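Local coordinates for extracellular protein containing a SCP domain (Bacillus anthracis, PDB 4IFA) that is of unknown function but is an extracellular protein with an SCP (CAP-family) domain, linked to virulence and regarded as a vaccine candidate, at residues L88-Q93 with Y105-V111; Y116-Y122 with T174-V180; D243-V249 with N335-K339; L286-N290 with N314-F320. One frame throughout, in Å; residues are numbered along the deposited sequence. Where two conformers were deposited one is given.

Contact 1. Residues L88-Q93 with Y105-V111; sequences LAQYVQ and YVAGEQV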
# COMPACT_ATOMS: atom_id res chain seq x y z
N LEU A 88 -5.85 -7.51 -11.73
CA LEU A 88 -5.80 -7.46 -10.26
C LEU A 88 -5.21 -8.71 -9.62
O LEU A 88 -4.62 -8.61 -8.55
CB LEU A 88 -7.15 -7.08 -9.62
CG LEU A 88 -7.62 -5.63 -9.87
CD1 LEU A 88 -8.86 -5.37 -9.01
CD2 LEU A 88 -6.54 -4.52 -9.66
N ALA A 89 -5.31 -9.87 -10.27
CA ALA A 89 -4.74 -11.12 -9.75
C ALA A 89 -3.22 -11.14 -9.79
O ALA A 89 -2.57 -11.97 -9.13
CB ALA A 89 -5.29 -12.32 -10.53
N GLN A 90 -2.64 -10.25 -10.60
CA GLN A 90 -1.17 -10.16 -10.84
C GLN A 90 -0.55 -8.83 -10.35
O GLN A 90 0.55 -8.45 -10.73
CB GLN A 90 -0.85 -10.38 -12.32
CG GLN A 90 -1.42 -11.66 -12.91
CD GLN A 90 -0.81 -12.92 -12.35
OE1 GLN A 90 0.28 -12.92 -11.78
NE2 GLN A 90 -1.51 -14.03 -12.54
N TYR A 91 -1.28 -8.09 -9.52
CA TYR A 91 -0.86 -6.72 -9.16
C TYR A 91 0.47 -6.69 -8.49
O TYR A 91 0.71 -7.38 -7.48
CB TYR A 91 -1.91 -6.05 -8.24
CG TYR A 91 -1.64 -4.59 -7.93
CD1 TYR A 91 -2.40 -3.62 -8.52
CD2 TYR A 91 -0.60 -4.21 -7.11
CE1 TYR A 91 -2.14 -2.27 -8.31
CE2 TYR A 91 -0.30 -2.86 -6.89
CZ TYR A 91 -1.07 -1.90 -7.51
OH TYR A 91 -0.83 -0.56 -7.28
N VAL A 92 1.37 -5.90 -9.08
CA VAL A 92 2.65 -5.61 -8.50
C VAL A 92 3.07 -4.20 -8.94
O VAL A 92 2.67 -3.72 -10.02
CB VAL A 92 3.73 -6.64 -8.89
CG1 VAL A 92 3.92 -6.74 -10.36
CG2 VAL A 92 5.08 -6.34 -8.20
N GLN A 93 3.80 -3.54 -8.06
CA GLN A 93 4.42 -2.24 -8.40
C GLN A 93 5.85 -2.29 -7.93
O GLN A 93 6.18 -2.79 -6.85
CB GLN A 93 3.63 -1.08 -7.76
CG GLN A 93 3.47 -1.16 -6.26
CD GLN A 93 2.56 -0.05 -5.70
OE1 GLN A 93 1.43 0.09 -6.15
NE2 GLN A 93 3.04 0.70 -4.70
N TYR A 105 6.10 -3.83 -4.25
CA TYR A 105 4.97 -4.22 -3.44
C TYR A 105 4.08 -5.14 -4.28
O TYR A 105 3.60 -4.78 -5.36
CB TYR A 105 4.15 -3.01 -2.97
CG TYR A 105 2.96 -3.43 -2.14
CD1 TYR A 105 3.15 -4.00 -0.91
CD2 TYR A 105 1.64 -3.27 -2.60
CE1 TYR A 105 2.09 -4.42 -0.12
CE2 TYR A 105 0.57 -3.72 -1.79
CZ TYR A 105 0.82 -4.27 -0.58
OH TYR A 105 -0.24 -4.68 0.27
N VAL A 106 3.84 -6.34 -3.73
CA VAL A 106 3.00 -7.38 -4.31
C VAL A 106 1.66 -7.45 -3.63
O VAL A 106 1.61 -7.58 -2.40
CB VAL A 106 3.70 -8.77 -4.17
CG1 VAL A 106 2.77 -9.88 -4.68
CG2 VAL A 106 5.03 -8.77 -4.92
N ALA A 107 0.57 -7.34 -4.41
CA ALA A 107 -0.79 -7.52 -3.88
C ALA A 107 -1.59 -8.58 -4.62
O ALA A 107 -2.58 -9.07 -4.10
CB ALA A 107 -1.54 -6.17 -3.95
N GLY A 108 -1.23 -8.95 -5.84
CA GLY A 108 -2.00 -9.91 -6.60
C GLY A 108 -1.95 -11.29 -6.00
O GLY A 108 -0.87 -11.80 -5.67
N GLU A 109 -3.13 -11.90 -5.88
CA GLU A 109 -3.26 -13.20 -5.26
C GLU A 109 -2.43 -14.29 -5.91
O GLU A 109 -1.99 -15.23 -5.22
CB GLU A 109 -4.74 -13.63 -5.21
CG GLU A 109 -4.96 -14.93 -4.44
CD GLU A 109 -6.43 -15.23 -4.10
OE1 GLU A 109 -6.82 -16.42 -4.17
OE2 GLU A 109 -7.19 -14.31 -3.72
N GLN A 110 -2.17 -14.16 -7.21
CA GLN A 110 -1.45 -15.18 -7.95
C GLN A 110 0.03 -14.90 -8.12
O GLN A 110 0.76 -15.72 -8.72
CB GLN A 110 -2.10 -15.38 -9.33
CG GLN A 110 -3.53 -15.90 -9.26
CD GLN A 110 -3.69 -17.15 -8.41
OE1 GLN A 110 -2.90 -18.09 -8.53
NE2 GLN A 110 -4.70 -17.15 -7.55
N VAL A 111 0.51 -13.77 -7.61
CA VAL A 111 1.93 -13.43 -7.78
C VAL A 111 2.79 -14.32 -6.88
O VAL A 111 2.51 -14.46 -5.69
CB VAL A 111 2.19 -11.98 -7.43
CG1 VAL A 111 3.67 -11.60 -7.56
CG2 VAL A 111 1.31 -11.04 -8.35
O HOH W 1 -5.73 -10.40 -6.45
O HOH W 2 1.64 -15.97 -11.30

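Contact 2. Residues Y116-Y122 with T174-V180; sequences YYINEKY and THELVGV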
# COMPACT_ATOMS: atom_id res chain seq x y z
N TYR A 116 6.48 -18.11 0.59
CA TYR A 116 5.13 -17.88 1.02
C TYR A 116 4.16 -17.94 -0.16
O TYR A 116 4.58 -18.19 -1.30
CB TYR A 116 5.01 -16.51 1.71
CG TYR A 116 6.11 -16.20 2.68
CD1 TYR A 116 6.25 -16.92 3.86
CD2 TYR A 116 7.07 -15.23 2.39
CE1 TYR A 116 7.31 -16.65 4.75
CE2 TYR A 116 8.12 -14.98 3.27
CZ TYR A 116 8.21 -15.70 4.45
OH TYR A 116 9.25 -15.48 5.37
N TYR A 117 2.87 -17.72 0.13
CA TYR A 117 1.86 -17.46 -0.90
C TYR A 117 0.89 -16.42 -0.35
O TYR A 117 0.67 -16.40 0.85
CB TYR A 117 1.13 -18.70 -1.40
CG TYR A 117 0.32 -19.43 -0.37
CD1 TYR A 117 -1.03 -19.28 -0.29
CD2 TYR A 117 0.91 -20.37 0.44
CE1 TYR A 117 -1.77 -19.99 0.62
CE2 TYR A 117 0.18 -21.09 1.36
CZ TYR A 117 -1.16 -20.89 1.44
OH TYR A 117 -1.93 -21.61 2.37
N ILE A 118 0.31 -15.59 -1.22
CA ILE A 118 -0.70 -14.62 -0.79
C ILE A 118 -1.89 -15.47 -0.38
O ILE A 118 -2.34 -16.33 -1.15
CB ILE A 118 -1.05 -13.64 -1.91
CG1 ILE A 118 0.18 -12.81 -2.32
CG2 ILE A 118 -2.20 -12.75 -1.51
CD1 ILE A 118 0.72 -11.84 -1.25
N ASN A 119 -2.37 -15.25 0.87
CA ASN A 119 -3.46 -15.93 1.58
C ASN A 119 -2.92 -16.84 2.70
O ASN A 119 -3.70 -17.35 3.50
CB ASN A 119 -4.36 -16.82 0.70
CG ASN A 119 -5.09 -16.10 -0.41
OD1 ASN A 119 -5.20 -14.89 -0.41
ND2 ASN A 119 -5.62 -16.90 -1.36
N GLU A 120 -1.62 -17.06 2.75
CA GLU A 120 -1.05 -17.98 3.74
C GLU A 120 -1.30 -17.53 5.17
O GLU A 120 -1.23 -16.33 5.48
CB GLU A 120 0.45 -18.15 3.50
CG GLU A 120 1.09 -19.30 4.29
CD GLU A 120 2.51 -19.60 3.90
OE1 GLU A 120 3.15 -18.80 3.21
OE2 GLU A 120 2.97 -20.74 4.27
N LYS A 121 -1.61 -18.47 6.05
CA LYS A 121 -1.85 -18.18 7.43
C LYS A 121 -0.59 -17.75 8.18
O LYS A 121 0.51 -18.29 7.96
CB LYS A 121 -2.48 -19.35 8.16
CG LYS A 121 -3.86 -19.80 7.68
CD LYS A 121 -4.93 -18.74 7.88
CE LYS A 121 -6.33 -19.36 7.75
NZ LYS A 121 -7.38 -18.34 7.75
N TYR A 122 -0.75 -16.75 9.06
CA TYR A 122 0.35 -16.25 9.86
C TYR A 122 1.14 -17.39 10.57
O TYR A 122 2.36 -17.34 10.60
CB TYR A 122 -0.19 -15.24 10.92
CG TYR A 122 0.89 -14.54 11.71
CD1 TYR A 122 1.41 -13.33 11.30
CD2 TYR A 122 1.43 -15.11 12.83
CE1 TYR A 122 2.38 -12.68 12.01
CE2 TYR A 122 2.41 -14.48 13.56
CZ TYR A 122 2.93 -13.28 13.11
OH TYR A 122 3.91 -12.63 13.85
N THR A 174 -8.22 -12.04 9.73
CA THR A 174 -8.30 -13.33 9.06
C THR A 174 -7.01 -14.13 9.19
O THR A 174 -6.99 -15.34 8.85
CB THR A 174 -8.63 -13.20 7.59
OG1 THR A 174 -7.57 -12.47 6.95
CG2 THR A 174 -9.97 -12.43 7.39
N HIS A 175 -5.96 -13.50 9.74
CA HIS A 175 -4.64 -14.11 9.93
C HIS A 175 -3.96 -14.49 8.62
O HIS A 175 -3.14 -15.41 8.60
CB HIS A 175 -4.71 -15.32 10.86
CG HIS A 175 -5.42 -15.04 12.13
ND1 HIS A 175 -4.85 -14.32 13.16
CD2 HIS A 175 -6.67 -15.34 12.51
CE1 HIS A 175 -5.73 -14.23 14.15
NE2 HIS A 175 -6.85 -14.83 13.78
N GLU A 176 -4.27 -13.80 7.53
CA GLU A 176 -3.72 -14.14 6.22
C GLU A 176 -2.80 -13.09 5.64
O GLU A 176 -3.02 -11.88 5.78
CB GLU A 176 -4.88 -14.46 5.24
CG GLU A 176 -5.60 -15.73 5.65
CD GLU A 176 -6.74 -16.19 4.75
OE1 GLU A 176 -6.96 -15.60 3.69
OE2 GLU A 176 -7.39 -17.20 5.13
N LEU A 177 -1.77 -13.56 4.94
CA LEU A 177 -0.81 -12.70 4.21
C LEU A 177 -1.55 -12.06 3.03
O LEU A 177 -2.11 -12.78 2.19
CB LEU A 177 0.38 -13.54 3.74
CG LEU A 177 1.47 -12.81 3.00
CD1 LEU A 177 2.17 -11.87 3.97
CD2 LEU A 177 2.44 -13.81 2.45
N VAL A 178 -1.55 -10.73 2.98
CA VAL A 178 -2.29 -10.00 1.95
C VAL A 178 -1.38 -9.13 1.06
O VAL A 178 -1.82 -8.62 0.04
CB VAL A 178 -3.47 -9.16 2.53
CG1 VAL A 178 -4.56 -10.08 3.18
CG2 VAL A 178 -2.97 -8.10 3.50
N GLY A 179 -0.13 -8.94 1.45
CA GLY A 179 0.83 -8.21 0.59
C GLY A 179 2.24 -8.42 1.04
O GLY A 179 2.47 -8.83 2.18
N VAL A 180 3.20 -8.17 0.13
CA VAL A 180 4.62 -8.29 0.48
C VAL A 180 5.32 -7.06 -0.10
O VAL A 180 5.21 -6.80 -1.30
CB VAL A 180 5.27 -9.56 -0.12
CG1 VAL A 180 6.75 -9.61 0.21
CG2 VAL A 180 4.56 -10.83 0.43
O HOH W 3 -4.79 -12.81 1.07

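Contact 3. Residues D243-V249 with N335-K339; sequences DQQTADV and NFIRK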
# COMPACT_ATOMS: atom_id res chain seq x y z
N ASP A 243 -14.66 7.92 -8.54
CA ASP A 243 -15.47 9.11 -8.73
C ASP A 243 -14.60 10.34 -8.51
O ASP A 243 -14.17 10.64 -7.38
CB ASP A 243 -16.68 9.16 -7.81
CG ASP A 243 -17.63 10.27 -8.21
OD1 ASP A 243 -18.28 10.16 -9.30
OD2 ASP A 243 -17.70 11.29 -7.52
N GLN A 244 -14.33 11.05 -9.60
CA GLN A 244 -13.42 12.19 -9.50
C GLN A 244 -13.93 13.34 -8.62
O GLN A 244 -13.17 13.93 -7.88
CB GLN A 244 -13.03 12.73 -10.88
CG GLN A 244 -11.94 13.81 -10.82
CD GLN A 244 -10.62 13.29 -10.26
OE1 GLN A 244 -10.11 12.27 -10.71
NE2 GLN A 244 -10.04 14.02 -9.32
N GLN A 245 -15.22 13.67 -8.74
CA GLN A 245 -15.77 14.77 -7.94
C GLN A 245 -15.68 14.45 -6.44
O GLN A 245 -15.42 15.33 -5.63
CB GLN A 245 -17.18 15.10 -8.42
CG GLN A 245 -17.22 15.36 -9.94
CD GLN A 245 -16.48 16.62 -10.36
OE1 GLN A 245 -16.82 17.73 -9.95
NE2 GLN A 245 -15.47 16.46 -11.22
N THR A 246 -15.83 13.17 -6.07
CA THR A 246 -15.68 12.72 -4.69
C THR A 246 -14.20 12.78 -4.25
O THR A 246 -13.89 13.19 -3.12
CB THR A 246 -16.26 11.26 -4.50
OG1 THR A 246 -17.66 11.26 -4.83
CG2 THR A 246 -16.08 10.75 -3.10
N ALA A 247 -13.29 12.38 -5.16
CA ALA A 247 -11.87 12.46 -4.89
C ALA A 247 -11.45 13.90 -4.59
O ALA A 247 -10.66 14.15 -3.65
CB ALA A 247 -11.08 11.88 -6.03
N ASP A 248 -11.98 14.87 -5.36
CA ASP A 248 -11.68 16.29 -5.11
C ASP A 248 -12.13 16.72 -3.71
O ASP A 248 -11.41 17.48 -3.01
CB ASP A 248 -12.36 17.16 -6.17
CG ASP A 248 -11.81 16.94 -7.56
OD1 ASP A 248 -10.69 16.43 -7.71
OD2 ASP A 248 -12.52 17.33 -8.51
N VAL A 249 -13.29 16.23 -3.27
CA VAL A 249 -13.77 16.49 -1.90
C VAL A 249 -12.80 15.90 -0.87
O VAL A 249 -12.42 16.58 0.08
CB VAL A 249 -15.19 15.99 -1.68
CG1 VAL A 249 -15.58 16.00 -0.22
CG2 VAL A 249 -16.20 16.81 -2.54
N ASN A 335 -13.32 8.58 0.49
CA ASN A 335 -14.74 8.90 0.56
C ASN A 335 -15.47 7.89 -0.34
O ASN A 335 -15.29 7.84 -1.56
CB ASN A 335 -15.06 10.35 0.21
CG ASN A 335 -14.70 11.33 1.31
OD1 ASN A 335 -14.28 10.96 2.46
ND2 ASN A 335 -14.84 12.61 0.99
N PHE A 336 -16.30 7.07 0.30
CA PHE A 336 -17.08 6.03 -0.35
C PHE A 336 -18.48 6.59 -0.58
O PHE A 336 -19.02 7.29 0.28
CB PHE A 336 -17.23 4.80 0.57
CG PHE A 336 -15.94 4.10 0.93
CD1 PHE A 336 -15.54 3.00 0.20
CD2 PHE A 336 -15.17 4.52 2.00
CE1 PHE A 336 -14.38 2.34 0.52
CE2 PHE A 336 -13.99 3.88 2.31
CZ PHE A 336 -13.60 2.78 1.57
N ILE A 337 -19.08 6.26 -1.72
CA ILE A 337 -20.45 6.66 -2.01
C ILE A 337 -21.25 5.54 -2.65
O ILE A 337 -20.71 4.55 -3.16
CB ILE A 337 -20.56 7.90 -2.93
CG1 ILE A 337 -19.86 7.65 -4.28
CG2 ILE A 337 -19.91 9.15 -2.23
CD1 ILE A 337 -20.18 8.75 -5.32
N ARG A 338 -22.56 5.69 -2.52
CA ARG A 338 -23.53 4.86 -3.21
C ARG A 338 -24.33 5.79 -4.10
O ARG A 338 -24.88 6.79 -3.62
CB ARG A 338 -24.51 4.14 -2.27
CG ARG A 338 -25.55 3.32 -3.03
CD ARG A 338 -26.51 2.64 -2.08
NE ARG A 338 -27.53 1.88 -2.77
CZ ARG A 338 -27.44 0.61 -3.15
NH1 ARG A 338 -26.31 -0.08 -2.94
NH2 ARG A 338 -28.47 0.03 -3.76
N LYS A 339 -24.41 5.47 -5.37
CA LYS A 339 -25.33 6.20 -6.23
C LYS A 339 -25.89 5.26 -7.29
O LYS A 339 -25.52 4.09 -7.36
CB LYS A 339 -24.72 7.48 -6.79
CG LYS A 339 -23.47 7.24 -7.60
CD LYS A 339 -22.94 8.53 -8.16
CE LYS A 339 -21.71 8.31 -9.02
NZ LYS A 339 -21.25 9.61 -9.59
OXT LYS A 339 -26.79 5.67 -8.05

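Contact 4. Residues L286-N290 with N314-F320; sequences LAGEN and NLLNEQF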
# COMPACT_ATOMS: atom_id res chain seq x y z
N LEU A 286 -25.75 7.24 -0.05
CA LEU A 286 -25.04 6.87 1.18
C LEU A 286 -23.56 7.24 1.02
O LEU A 286 -23.03 7.20 -0.11
CB LEU A 286 -25.12 5.37 1.41
CG LEU A 286 -24.74 4.87 2.79
CD1 LEU A 286 -25.88 5.22 3.76
CD2 LEU A 286 -24.48 3.37 2.80
N ALA A 287 -22.89 7.57 2.13
CA ALA A 287 -21.48 7.93 2.13
C ALA A 287 -20.78 7.40 3.37
O ALA A 287 -21.41 7.18 4.42
CB ALA A 287 -21.29 9.43 2.04
N GLY A 288 -19.49 7.19 3.23
CA GLY A 288 -18.62 6.79 4.34
C GLY A 288 -17.23 7.34 4.14
O GLY A 288 -16.86 7.69 3.03
N GLU A 289 -16.46 7.42 5.22
CA GLU A 289 -15.11 7.97 5.15
C GLU A 289 -14.11 7.23 6.01
O GLU A 289 -14.41 6.91 7.14
CB GLU A 289 -15.12 9.42 5.62
CG GLU A 289 -13.76 10.10 5.78
CD GLU A 289 -13.94 11.59 6.05
OE1 GLU A 289 -14.14 11.97 7.23
OE2 GLU A 289 -13.90 12.34 5.07
N ASN A 290 -12.91 7.02 5.45
CA ASN A 290 -11.77 6.57 6.23
C ASN A 290 -10.69 7.66 6.11
O ASN A 290 -10.40 8.11 5.02
CB ASN A 290 -11.16 5.25 5.73
CG ASN A 290 -12.02 4.06 6.03
OD1 ASN A 290 -12.83 4.07 6.95
ND2 ASN A 290 -11.80 2.96 5.27
N ASN A 314 -16.11 0.13 6.30
CA ASN A 314 -16.33 0.88 5.07
C ASN A 314 -15.75 0.16 3.87
O ASN A 314 -16.41 0.03 2.83
CB ASN A 314 -15.76 2.30 5.15
CG ASN A 314 -16.52 3.20 6.07
OD1 ASN A 314 -17.77 3.15 6.13
ND2 ASN A 314 -15.80 4.04 6.79
N LEU A 315 -14.54 -0.39 4.02
CA LEU A 315 -13.93 -1.16 2.94
C LEU A 315 -14.80 -2.28 2.44
O LEU A 315 -14.87 -2.56 1.26
CB LEU A 315 -12.60 -1.77 3.40
CG LEU A 315 -11.48 -0.78 3.65
CD1 LEU A 315 -10.30 -1.50 4.35
CD2 LEU A 315 -10.95 -0.07 2.40
N LEU A 316 -15.50 -2.93 3.37
CA LEU A 316 -16.24 -4.16 3.06
C LEU A 316 -17.74 -3.97 2.91
O LEU A 316 -18.49 -4.94 2.82
CB LEU A 316 -15.95 -5.25 4.12
CG LEU A 316 -14.49 -5.64 4.30
CD1 LEU A 316 -14.35 -6.78 5.30
CD2 LEU A 316 -13.83 -5.98 2.98
N ASN A 317 -18.19 -2.72 2.82
CA ASN A 317 -19.62 -2.46 2.72
C ASN A 317 -20.11 -2.66 1.31
O ASN A 317 -19.75 -1.90 0.41
CB ASN A 317 -19.94 -1.05 3.22
CG ASN A 317 -21.44 -0.81 3.38
OD1 ASN A 317 -22.29 -1.58 2.89
ND2 ASN A 317 -21.78 0.26 4.09
N GLU A 318 -20.94 -3.67 1.09
CA GLU A 318 -21.46 -3.94 -0.24
C GLU A 318 -22.39 -2.81 -0.75
O GLU A 318 -22.64 -2.69 -1.97
CB GLU A 318 -22.20 -5.30 -0.26
CG GLU A 318 -22.65 -5.74 -1.67
CD GLU A 318 -22.95 -7.23 -1.76
OE1 GLU A 318 -23.50 -7.80 -0.78
OE2 GLU A 318 -22.65 -7.84 -2.82
N GLN A 319 -22.93 -2.00 0.16
CA GLN A 319 -23.82 -0.90 -0.25
C GLN A 319 -23.10 0.16 -1.11
O GLN A 319 -23.75 0.85 -1.91
CB GLN A 319 -24.45 -0.19 0.96
CG GLN A 319 -25.41 -0.99 1.84
CD GLN A 319 -25.68 -0.30 3.19
OE1 GLN A 319 -24.81 0.37 3.73
NE2 GLN A 319 -26.88 -0.50 3.76
N PHE A 320 -21.79 0.34 -0.90
CA PHE A 320 -21.02 1.33 -1.65
C PHE A 320 -20.74 0.88 -3.08
O PHE A 320 -20.46 -0.30 -3.34
CB PHE A 320 -19.72 1.67 -0.96
CG PHE A 320 -19.89 2.36 0.36
CD1 PHE A 320 -20.82 3.38 0.53
CD2 PHE A 320 -19.08 2.02 1.43
CE1 PHE A 320 -20.94 4.02 1.76
CE2 PHE A 320 -19.21 2.66 2.65
CZ PHE A 320 -20.12 3.65 2.80

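Contact 1. Residues L88-Q93 with Y105-V111
The open end of the antiparallel hairpin formed by strands 92-97 and 100-106 brings Gln93 beside Tyr105 and Val92 beside Val106. Gln93 and Tyr105 form a hydrogen-bonded pair: Tyr105 N reaches Gln93 O at 2.8 Å and Gln93 N returns to Tyr105 O at 3.0 Å. Val92 and Val106 are the next, non-hydrogen-bonded pair, their CG2 methyls 4.1 Å apart. Beyond them regular pairing stops, and one carbonyl takes two donors. Tyr91 O accepts from Gly108 N on a lone pair, in the carbonyl plane, at 3.0 Å, and from Ala107 N, which sits 37° above that plane. With CG anti to its own N (chi1 -174°), the Tyr91 ring runs out past the Ala107 methyl, CD2 to CB 3.8 Å, and its OH bonds Gln93 OE1 at 2.6 Å. The chain then folds into a type I turn, Gly108 to Val111, whose Gln110 N binds Ala89 O at 2.9 Å. Gln90, bent at chi2, lays its amide nitrogen over Gln110 CB, while Val111 CG2 abuts the Gln90 backbone, 3.5 Å from its C. A water joins Leu88 O to Glu109 N. Outside the pair, Leu227 and Ile230 of helix 210-234 pack on Tyr91 and Ala107, Val51 of helix 51-54 touches Val92, Val106 and Val111, and strands 80-84 and 176-183 extend the sheet on either side.

Contact 2. Residues Y116-Y122 with T174-V180
Lys121 and Glu176 pass each other at a slant where, in the CAP-associated N-terminal region, the type II turn Tyr117 to Glu120 before helix 122-128 meets strand 176-183 of the seven-stranded antiparallel sheet. The lysine, bent at chi2 (-64°), doubles back to the strand, and its NZ meets the anti lone pair of Glu176 OE2 at 2.9 Å in a salt bridge. The same NZ also bonds Thr174 O at 3.2 Å, approaching almost in line with that carbonyl, so two acceptors pin the ammonium group. Glu176 is extended beyond CG, and that methylene rests 3.3 Å from Asn119 O. Leu177 is the apolar counterpart: it points into the turn, where CD2 comes 3.5 Å from Tyr117 O and 3.8 Å from Tyr116 CB, and it also touches Leu168 and Phe170 of strand 164-171. Ile118 approaches from another direction, its CG2 3.7 Å from Leu177 O and its CD1 reaching along the strand to Gly179 and Val180. Backbone bonds stitch the two lines together: Leu177 N to Glu120 O, and Tyr122 N, at the first turn of helix 122-128, to His175 O. At the strand's entry His175 and Glu176 form a G1 bulge opposite Asp171. Asn119 spends its ND2 on Glu109. Leu177 O accepts Asn119 N at 2.8 Å and also a water whose second bond, 2.6 Å long, goes to Asn119 OD1.

Contact 3. Residues D243-V249 with N335-K339
The carboxylate of Asp243 has Ile337 CD1 almost squarely over one face, 4.1 Å from Asp243 CG. On that same side Lys339 NZ closes a salt bridge to Asp243 OD1 at 3.0 Å, standing 51° above the carboxylate plane. The other oxygen, OD2, is held on its anti side by two donors from opposite faces: Thr246 OG1 at 2.7 Å, on the face that Ile337 and Lys339 share, and Thr246 N at 3.0 Å from the other. Asp243 sits at the N-cap of helix 244-260, the bond from Thr246 N being its capping bond. Three donors on one group, plus the start of a helix, would be expected to favour the charged form of the aspartate. Lys339, the C-terminal residue, gets there with a chain fully extended beyond CG, although chi1 of 59° wedges CG between its own N and C. This is helix-on-sheet packing in the alpha-beta-alpha sandwich of the CAP fold: the axes of helix 244-249 and strand 335-338 approach to 8.7 Å at 144°, nearer antiparallel than crossed. Residues Asn335, Ile337 and Lys339 turn to the helix, whereas Phe336 turns to the opposite face of the sheet, where Asn314 and Leu315 of helix 309-315 meet it. Thr246 and Ile337 lie alongside each other, running opposite ways, with Thr246 OG1 3.6 Å from Ile337 CD1, and Thr246 CG2 is lodged against Asn335, 3.4 Å from O and 3.5 Å from CB. Val249 CG1 borders the end of the Asn335 side chain. Leu277 of helix 273-279 touches both Thr246 and Val249.

Contact 4. Residues L286-N290 with N314-F320
Asn314 starts toward Asn290 from its CB, which lies 3.9 Å from Asn290 OD1. Because CG is anti to the carbonyl carbon (chi1 -71°), the amide is carried toward strand 286-293. Its OD1 then stands 4.1 Å from Gly288 CA, and its ND2 gives a nearly straight hydrogen bond (168°) to Asn290 OD1 at 3.0 Å. The acceptor lies in the plane of the donating amide, but the donor sits 47° above the plane of the accepting one, the two asparagines passing head to tail, amide planes turned against each other. Asn290 is held from its other end too, since its ND2 bonds Gln334 OE1 and His311 O. Back toward the start of the strand the Phe320 ring takes over. Its CZ comes 3.6 Å from Gly288 N and its CE1 3.7 Å from Leu286 CD2, both approaching the ring obliquely; Gly288, lacking a side chain, lets Phe320 and Asn314 close in. Asn317 ND2 rests over one face of this ring, offset toward the rim, and Asn314 O lies at its edge. Asn317 also organises the loop: its OD1 accepts Gln319 N at 2.8 Å, an Asx turn, and its ND2 bonds Gln319 OE1. Gln319 OE1 also lies 3.2 Å from Leu286 CD2. On the other side of the strand Glu289 turns away to bond His265 and form a salt bridge with Arg276. Gly288, Glu289 and Asn290 spell the Gly-Glu-Asn signature of CAP domains, and the pairing of Glu289 with His265 is consistent with the histidine- and glutamate-lined cleft known in that family.

Overall arrangement
The four contacts fall into two pairs. Contacts 1 and 2 come first along the chain, in the CAP-associated N-terminal region, centres 13 Å apart, joined by neighbouring strands 100-106 and 176-183 of the seven-stranded antiparallel sheet. Contacts 3 and 4 follow in the cysteine-rich secretory protein region, centres 11 Å apart, with contact 4 nested in the loop that contact 3 closes. They share the mixed four-stranded sheet through neighbouring strands 286-293 and 331-338, packing helices 244-260 and 309-315. Between the pairs centres lie 24 to 30 Å apart, though nearest atoms of contacts 2 and 4 approach to about 7 Å; helix 298-306, touching Tyr105 and Val178 as well as Asn290 and Leu315, links the two regions.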